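Nuclear fusion protein BIK1 (PDB 6FC6) binds microtubules and kinesin and is required for nuclear fusion, chromosome disjunction and nuclear segregation during mitosis in budding yeast. Local coordinates at residues Val27-Val30 with Gly35-Ala38; Lys57-Glu62 with Gly67-Leu72. All coordinates share one frame; numbering follows the deposited sequence.

How the interactions relate
The chain is the CAP-Gly part of Bik1, with an ETF peptide of Bim1 bound to it. Interaction 1 closes a hairpin loop between strands 20-28 and 37-41; interaction 2 packs the loop after strand 56-57 against strand 67-71. Their centres are about 10 Å apart. Strands 37-41 and 67-71 are neighbours in one sheet, joined by probable hydrogen bonds from Ala38 N to Ile70 O (2.8 Å) and, just past the strand end, from Leu72 N to Met36 O (2.9 Å). Val30 CG2 also packs on Phe69 CD1 at 3.7 Å. Both interactions reach the bound peptide: Phe37 and Val30 meet an aromatic side chain, while Phe69 offers backbone hydrogen bonds.

Interaction 1 of 2, residues Val27-Val30 with Gly35-Ala38; sequences VGPV and GMFA
Val30 lays its CG2 methyl obliquely against the ring of Phe37, 3.9 Å from CD1 and nearly as close to CB and CG, the two side chains crossing at about a right angle. The contact lies at the loop end of the beta hairpin formed by strands 20-28 and 37-41 in the SH3-like CAP-Gly sheet. With CG1 trans to the backbone N (chi1 177°), CG2 is the branch turned to the ring. Phe37 reaches beyond the hairpin as well: it packs on Phe69 of strand 67-71 and meets an aromatic side chain of the bound peptide edge-to-face, and Val30 packs on an aromatic side chain of the peptide too. Gly28 and Phe37 form an antiparallel hydrogen-bonded pair. The bond from Gly28 N to Phe37 O is 3.0 Å long, nearly straight at 163° and in the carbonyl plane. The return bond, Phe37 N to Gly28 O, is shorter at 2.8 Å but more bent, with the donor 38° above the plane of the carbonyl. Gly28 itself adopts an extended backbone that a side chain would disturb: a CB would run into Pro29 CD and press on Val27 O. Nearer the turn, one water bridges the two segments, 3.0 Å from Val30 N and 2.7 Å from Gly35 O, and lies at the edge of the Phe37 ring. On the flank by the turn, Met36 bends at chi2 and runs side by side with Pro29, bringing SD to 3.6 Å from Pro29 N. At the strand end of the contact, Val27 adds a CA-H...O contact, its CA 3.3 Å from Phe37 O, the same oxygen that accepts the Gly28 N-H.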
ATOM      1  N   VAL A  27       1.585  -3.152   5.379  1.00 19.87           N
ATOM      2  CA  VAL A  27       0.514  -4.090   5.248  1.00 19.87           C
ATOM      3  C   VAL A  27      -0.204  -4.198   6.584  1.00 21.72           C
ATOM      4  O   VAL A  27       0.402  -4.495   7.573  1.00 23.02           O
ATOM      5  CB  VAL A  27       1.065  -5.486   4.798  1.00 23.04           C
ATOM      6  CG1 VAL A  27      -0.096  -6.471   4.806  1.00 24.18           C
ATOM      7  CG2 VAL A  27       1.643  -5.408   3.396  1.00 20.66           C
ATOM      8  N   GLY A  28      -1.499  -3.985   6.605  1.00 23.42           N
ATOM      9  CA  GLY A  28      -2.220  -4.077   7.846  1.00 25.25           C
ATOM     10  C   GLY A  28      -3.529  -3.382   7.844  1.00 24.99           C
ATOM     11  O   GLY A  28      -3.980  -2.921   6.835  1.00 24.03           O
ATOM     12  N   PRO A  29      -4.178  -3.309   9.023  1.00 27.29           N
ATOM     13  CA  PRO A  29      -5.405  -2.578   9.146  1.00 26.44           C
ATOM     14  C   PRO A  29      -5.149  -1.042   9.121  1.00 24.80           C
ATOM     15  O   PRO A  29      -4.020  -0.605   9.361  1.00 28.70           O
ATOM     16  CB  PRO A  29      -5.889  -2.974  10.536  1.00 28.17           C
ATOM     17  CG  PRO A  29      -4.639  -3.322  11.296  1.00 29.72           C
ATOM     18  CD  PRO A  29      -3.611  -3.705  10.329  1.00 28.25           C
ATOM     19  N   VAL A  30      -6.203  -0.307   8.863  1.00 26.47           N
ATOM     20  CA  VAL A  30      -6.202   1.143   8.897  1.00 29.83           C
ATOM     21  C   VAL A  30      -7.322   1.560   9.789  1.00 33.60           C
ATOM     22  O   VAL A  30      -8.463   1.145   9.560  1.00 32.55           O
ATOM     23  CB  VAL A  30      -6.332   1.757   7.485  1.00 28.10           C
ATOM     24  CG1 VAL A  30      -6.399   3.272   7.584  1.00 29.41           C
ATOM     25  CG2 VAL A  30      -5.118   1.326   6.642  1.00 26.95           C
ATOM     26  N   GLY A  35     -11.027  -4.271   7.172  1.00 32.22           N
ATOM     27  CA  GLY A  35     -10.163  -5.211   6.407  1.00 32.84           C
ATOM     28  C   GLY A  35      -8.705  -4.811   6.404  1.00 32.70           C
ATOM     29  O   GLY A  35      -8.306  -3.869   7.074  1.00 31.64           O
ATOM     30  N   MET A  36      -7.894  -5.557   5.653  1.00 29.27           N
ATOM     31  CA  MET A  36      -6.488  -5.354   5.610  1.00 27.11           C
ATOM     32  C   MET A  36      -6.172  -4.553   4.364  1.00 24.46           C
ATOM     33  O   MET A  36      -6.880  -4.604   3.404  1.00 23.45           O
ATOM     34  CB  MET A  36      -5.713  -6.692   5.617  1.00 31.35           C
ATOM     35  CG  MET A  36      -5.907  -7.536   6.891  1.00 32.90           C
ATOM     36  SD  MET A  36      -5.307  -6.638   8.323  1.00 37.47           S
ATOM     37  CE  MET A  36      -5.519  -7.657   9.791  1.00 50.00           C
ATOM     38  N   PHE A  37      -5.091  -3.789   4.421  1.00 23.07           N
ATOM     39  CA  PHE A  37      -4.714  -2.870   3.353  1.00 21.95           C
ATOM     40  C   PHE A  37      -3.242  -2.996   3.024  1.00 21.88           C
ATOM     41  O   PHE A  37      -2.414  -3.271   3.870  1.00 19.47           O
ATOM     42  CB  PHE A  37      -5.022  -1.420   3.696  1.00 23.32           C
ATOM     43  CG  PHE A  37      -6.489  -1.123   3.734  1.00 23.69           C
ATOM     44  CD1 PHE A  37      -7.213  -1.395   4.881  1.00 26.44           C
ATOM     45  CD2 PHE A  37      -7.149  -0.658   2.630  1.00 25.75           C
ATOM     46  CE1 PHE A  37      -8.605  -1.160   4.872  1.00 26.66           C
ATOM     47  CE2 PHE A  37      -8.506  -0.423   2.628  1.00 27.10           C
ATOM     48  CZ  PHE A  37      -9.232  -0.728   3.750  1.00 25.78           C
ATOM     49  N   ALA A  38      -2.918  -2.742   1.758  1.00 20.06           N
ATOM     50  CA  ALA A  38      -1.532  -2.533   1.379  1.00 20.50           C
ATOM     51  C   ALA A  38      -1.370  -1.031   1.246  1.00 21.15           C
ATOM     52  O   ALA A  38      -2.162  -0.397   0.559  1.00 23.60           O
ATOM     53  CB  ALA A  38      -1.272  -3.196   0.062  1.00 21.05           C
TER
HETATM   54  O   HOH W   1      -8.802  -1.749   8.650  1.00 26.46           O

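Interaction 2 of 2, residues Lys57-Glu62 with Gly67-Leu72; sequences KYFQTE and GLFIQL
Phe59 holds CG between its backbone N and carbonyl carbon (chi1 58°), the crowded position, and Phe69 holds CG anti to its carbonyl carbon; together these torsions bring Phe59 CE1 to 3.7 Å from Phe69 CE1. The ring of Phe59 points its edge at the face of Phe69 in an offset T-shaped stack, planes at 76°. Phe69 in turn sends its own edge to the face of Tyr58, with planes at 84° and Phe69 CZ 3.7 Å from Tyr58 CG. The three rings are an aromatic cluster of the CAP-Gly domain, in which the irregular run 58-62 folds onto strand 67-71, whose Phe69 also hydrogen-bonds the bound peptide through its backbone. The hydroxyl of Tyr58 is held by a hydrogen bond with Asp31 N. Further along, the ring edge of Phe59 is turned to the start of the strand, CZ 4.0 Å from Leu68 N. An alanine in place of Phe59 would take away this ring and would probably leave the face of Phe69 without its edge-on partner and open a gap beside Gly67. Thr61 packs there too: its CG2 sits 3.5 Å from Gly67 CA, on the side where a CB would clash with that methyl.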
ATOM      1  N   LYS A  57       0.837   8.245  11.112  1.00 22.31           N
ATOM      2  CA  LYS A  57       1.729   7.834  10.028  1.00 26.50           C
ATOM      3  C   LYS A  57       1.724   6.328   9.887  1.00 22.89           C
ATOM      4  O   LYS A  57       2.028   5.633  10.875  1.00 22.90           O
ATOM      5  CB  LYS A  57       3.139   8.286  10.321  1.00 29.27           C
ATOM      6  CG  LYS A  57       3.250   9.780  10.425  1.00 38.05           C
ATOM      7  CD  LYS A  57       4.590  10.318   9.978  1.00 46.27           C
ATOM      8  CE  LYS A  57       5.654  10.098  10.997  1.00 52.15           C
ATOM      9  NZ  LYS A  57       6.872  10.806  10.472  1.00 57.49           N
ATOM     10  N   TYR A  58       1.387   5.840   8.702  1.00 19.26           N
ATOM     11  CA  TYR A  58       1.505   4.441   8.360  1.00 19.36           C
ATOM     12  C   TYR A  58       2.798   4.132   7.627  1.00 20.66           C
ATOM     13  O   TYR A  58       3.419   3.090   7.850  1.00 20.12           O
ATOM     14  CB  TYR A  58       0.272   4.018   7.554  1.00 20.51           C
ATOM     15  CG  TYR A  58      -0.992   3.984   8.395  1.00 20.73           C
ATOM     16  CD1 TYR A  58      -1.726   5.110   8.656  1.00 19.75           C
ATOM     17  CD2 TYR A  58      -1.430   2.791   8.955  1.00 25.09           C
ATOM     18  CE1 TYR A  58      -2.841   5.068   9.459  1.00 19.35           C
ATOM     19  CE2 TYR A  58      -2.528   2.745   9.793  1.00 23.96           C
ATOM     20  CZ  TYR A  58      -3.244   3.880  10.023  1.00 22.46           C
ATOM     21  OH  TYR A  58      -4.382   3.830  10.812  1.00 21.33           O
ATOM     22  N   PHE A  59       3.178   5.007   6.700  1.00 18.79           N
ATOM     23  CA  PHE A  59       4.424   4.860   5.978  1.00 20.18           C
ATOM     24  C   PHE A  59       4.880   6.185   5.367  1.00 19.61           C
ATOM     25  O   PHE A  59       4.180   7.158   5.375  1.00 21.27           O
ATOM     26  CB  PHE A  59       4.276   3.830   4.860  1.00 18.22           C
ATOM     27  CG  PHE A  59       3.173   4.165   3.857  1.00 18.28           C
ATOM     28  CD1 PHE A  59       1.881   3.753   4.078  1.00 17.77           C
ATOM     29  CD2 PHE A  59       3.486   4.692   2.658  1.00 20.50           C
ATOM     30  CE1 PHE A  59       0.894   3.961   3.170  1.00 20.48           C
ATOM     31  CE2 PHE A  59       2.500   4.924   1.713  1.00 19.52           C
ATOM     32  CZ  PHE A  59       1.188   4.563   1.960  1.00 19.36           C
ATOM     33  N   GLN A  60       6.037   6.140   4.784  1.00 19.92           N
ATOM     34  CA  GLN A  60       6.644   7.301   4.174  1.00 26.25           C
ATOM     35  C   GLN A  60       6.409   7.302   2.638  1.00 22.26           C
ATOM     36  O   GLN A  60       6.552   6.264   1.979  1.00 20.95           O
ATOM     37  CB  GLN A  60       8.152   7.251   4.422  1.00 28.50           C
ATOM     38  CG  GLN A  60       8.864   8.501   3.972  1.00 34.55           C
ATOM     39  CD  GLN A  60      10.298   8.502   4.404  1.00 42.89           C
ATOM     40  OE1 GLN A  60      10.880   7.463   4.688  1.00 45.24           O
ATOM     41  NE2 GLN A  60      10.876   9.687   4.493  1.00 53.93           N
ATOM     42  N   THR A  61       6.087   8.470   2.119  1.00 21.68           N
ATOM     43  CA  THR A  61       5.933   8.594   0.645  1.00 22.53           C
ATOM     44  C   THR A  61       6.978   9.616   0.141  1.00 21.27           C
ATOM     45  O   THR A  61       7.358  10.555   0.870  1.00 20.06           O
ATOM     46  CB  THR A  61       4.530   9.051   0.236  1.00 19.70           C
ATOM     47  OG1 THR A  61       4.329  10.379   0.710  1.00 21.77           O
ATOM     48  CG2 THR A  61       3.514   8.168   0.789  1.00 21.33           C
ATOM     49  N   GLU A  62       7.368   9.447  -1.090  1.00 19.93           N
ATOM     50  CA  GLU A  62       8.297  10.352  -1.744  1.00 23.04           C
ATOM     51  C   GLU A  62       7.676  11.733  -1.991  1.00 21.82           C
ATOM     52  O   GLU A  62       8.332  12.739  -1.831  1.00 21.91           O
ATOM     53  CB  GLU A  62       8.720   9.706  -3.073  1.00 29.66           C
ATOM     54  CG  GLU A  62      10.057  10.200  -3.629  1.00 46.97           C
ATOM     55  CD  GLU A  62      11.210   9.973  -2.602  1.00 48.86           C
ATOM     56  OE1 GLU A  62      11.170   8.942  -1.886  1.00 54.06           O
ATOM     57  OE2 GLU A  62      12.074  10.855  -2.423  1.00 62.76           O
ATOM     58  N   GLY A  67       1.103   8.370  -1.967  1.00 18.01           N
ATOM     59  CA  GLY A  67       0.725   7.205  -1.176  1.00 18.46           C
ATOM     60  C   GLY A  67      -0.705   6.794  -1.429  1.00 18.29           C
ATOM     61  O   GLY A  67      -1.557   7.642  -1.745  1.00 17.93           O
ATOM     62  N   LEU A  68      -0.959   5.485  -1.347  1.00 17.78           N
ATOM     63  CA  LEU A  68      -2.334   4.964  -1.533  1.00 17.09           C
ATOM     64  C   LEU A  68      -2.565   3.690  -0.696  1.00 18.17           C
ATOM     65  O   LEU A  68      -1.661   2.841  -0.598  1.00 19.16           O
ATOM     66  CB  LEU A  68      -2.523   4.620  -2.993  1.00 18.68           C
ATOM     67  CG  LEU A  68      -3.919   4.207  -3.445  1.00 22.06           C
ATOM     68  CD1 LEU A  68      -4.859   5.435  -3.372  1.00 25.84           C
ATOM     69  CD2 LEU A  68      -3.863   3.643  -4.851  1.00 22.86           C
ATOM     70  N   PHE A  69      -3.717   3.607  -0.040  1.00 19.00           N
ATOM     71  CA  PHE A  69      -4.137   2.412   0.671  1.00 19.71           C
ATOM     72  C   PHE A  69      -5.007   1.618  -0.276  1.00 20.61           C
ATOM     73  O   PHE A  69      -5.992   2.157  -0.740  1.00 23.33           O
ATOM     74  CB  PHE A  69      -4.917   2.694   1.943  1.00 19.90           C
ATOM     75  CG  PHE A  69      -4.083   3.294   3.013  1.00 22.44           C
ATOM     76  CD1 PHE A  69      -3.185   2.495   3.742  1.00 23.07           C
ATOM     77  CD2 PHE A  69      -4.146   4.656   3.306  1.00 24.43           C
ATOM     78  CE1 PHE A  69      -2.374   3.031   4.722  1.00 23.25           C
ATOM     79  CE2 PHE A  69      -3.315   5.198   4.280  1.00 26.62           C
ATOM     80  CZ  PHE A  69      -2.429   4.376   5.007  1.00 25.80           C
ATOM     81  N   ILE A  70      -4.680   0.353  -0.534  1.00 21.34           N
ATOM     82  CA  ILE A  70      -5.462  -0.509  -1.416  1.00 22.61           C
ATOM     83  C   ILE A  70      -5.891  -1.727  -0.620  1.00 22.15           C
ATOM     84  O   ILE A  70      -5.081  -2.266   0.108  1.00 20.61           O
ATOM     85  CB  ILE A  70      -4.646  -1.006  -2.578  1.00 26.11           C
ATOM     86  CG1 ILE A  70      -4.056   0.178  -3.351  1.00 31.02           C
ATOM     87  CG2 ILE A  70      -5.554  -1.857  -3.526  1.00 30.57           C
ATOM     88  CD1 ILE A  70      -3.029  -0.222  -4.406  1.00 31.24           C
ATOM     89  N   GLN A  71      -7.118  -2.182  -0.796  1.00 23.16           N
ATOM     90  CA  GLN A  71      -7.588  -3.388  -0.072  1.00 24.88           C
ATOM     91  C   GLN A  71      -6.682  -4.528  -0.416  1.00 21.16           C
ATOM     92  O   GLN A  71      -6.353  -4.742  -1.598  1.00 23.39           O
ATOM     93  CB  GLN A  71      -8.988  -3.744  -0.494  1.00 29.54           C
ATOM     94  CG  GLN A  71     -10.020  -2.715  -0.081  1.00 35.14           C
ATOM     95  CD  GLN A  71     -11.424  -3.213  -0.423  1.00 46.14           C
ATOM     96  OE1 GLN A  71     -11.610  -3.974  -1.367  1.00 57.69           O
ATOM     97  NE2 GLN A  71     -12.402  -2.791   0.344  1.00 51.04           N
ATOM     98  N   LEU A  72      -6.144  -5.156   0.606  1.00 20.20           N
ATOM     99  CA  LEU A  72      -5.126  -6.164   0.428  1.00 22.78           C
ATOM    100  C   LEU A  72      -5.525  -7.273  -0.564  1.00 24.74           C
ATOM    101  O   LEU A  72      -4.683  -7.762  -1.319  1.00 23.38           O
ATOM    102  CB  LEU A  72      -4.730  -6.745   1.757  1.00 24.41           C
ATOM    103  CG  LEU A  72      -3.714  -7.878   1.725  1.00 25.12           C
ATOM    104  CD1 LEU A  72      -2.375  -7.396   1.167  1.00 24.80           C
ATOM    105  CD2 LEU A  72      -3.548  -8.469   3.117  1.00 25.81           C
TER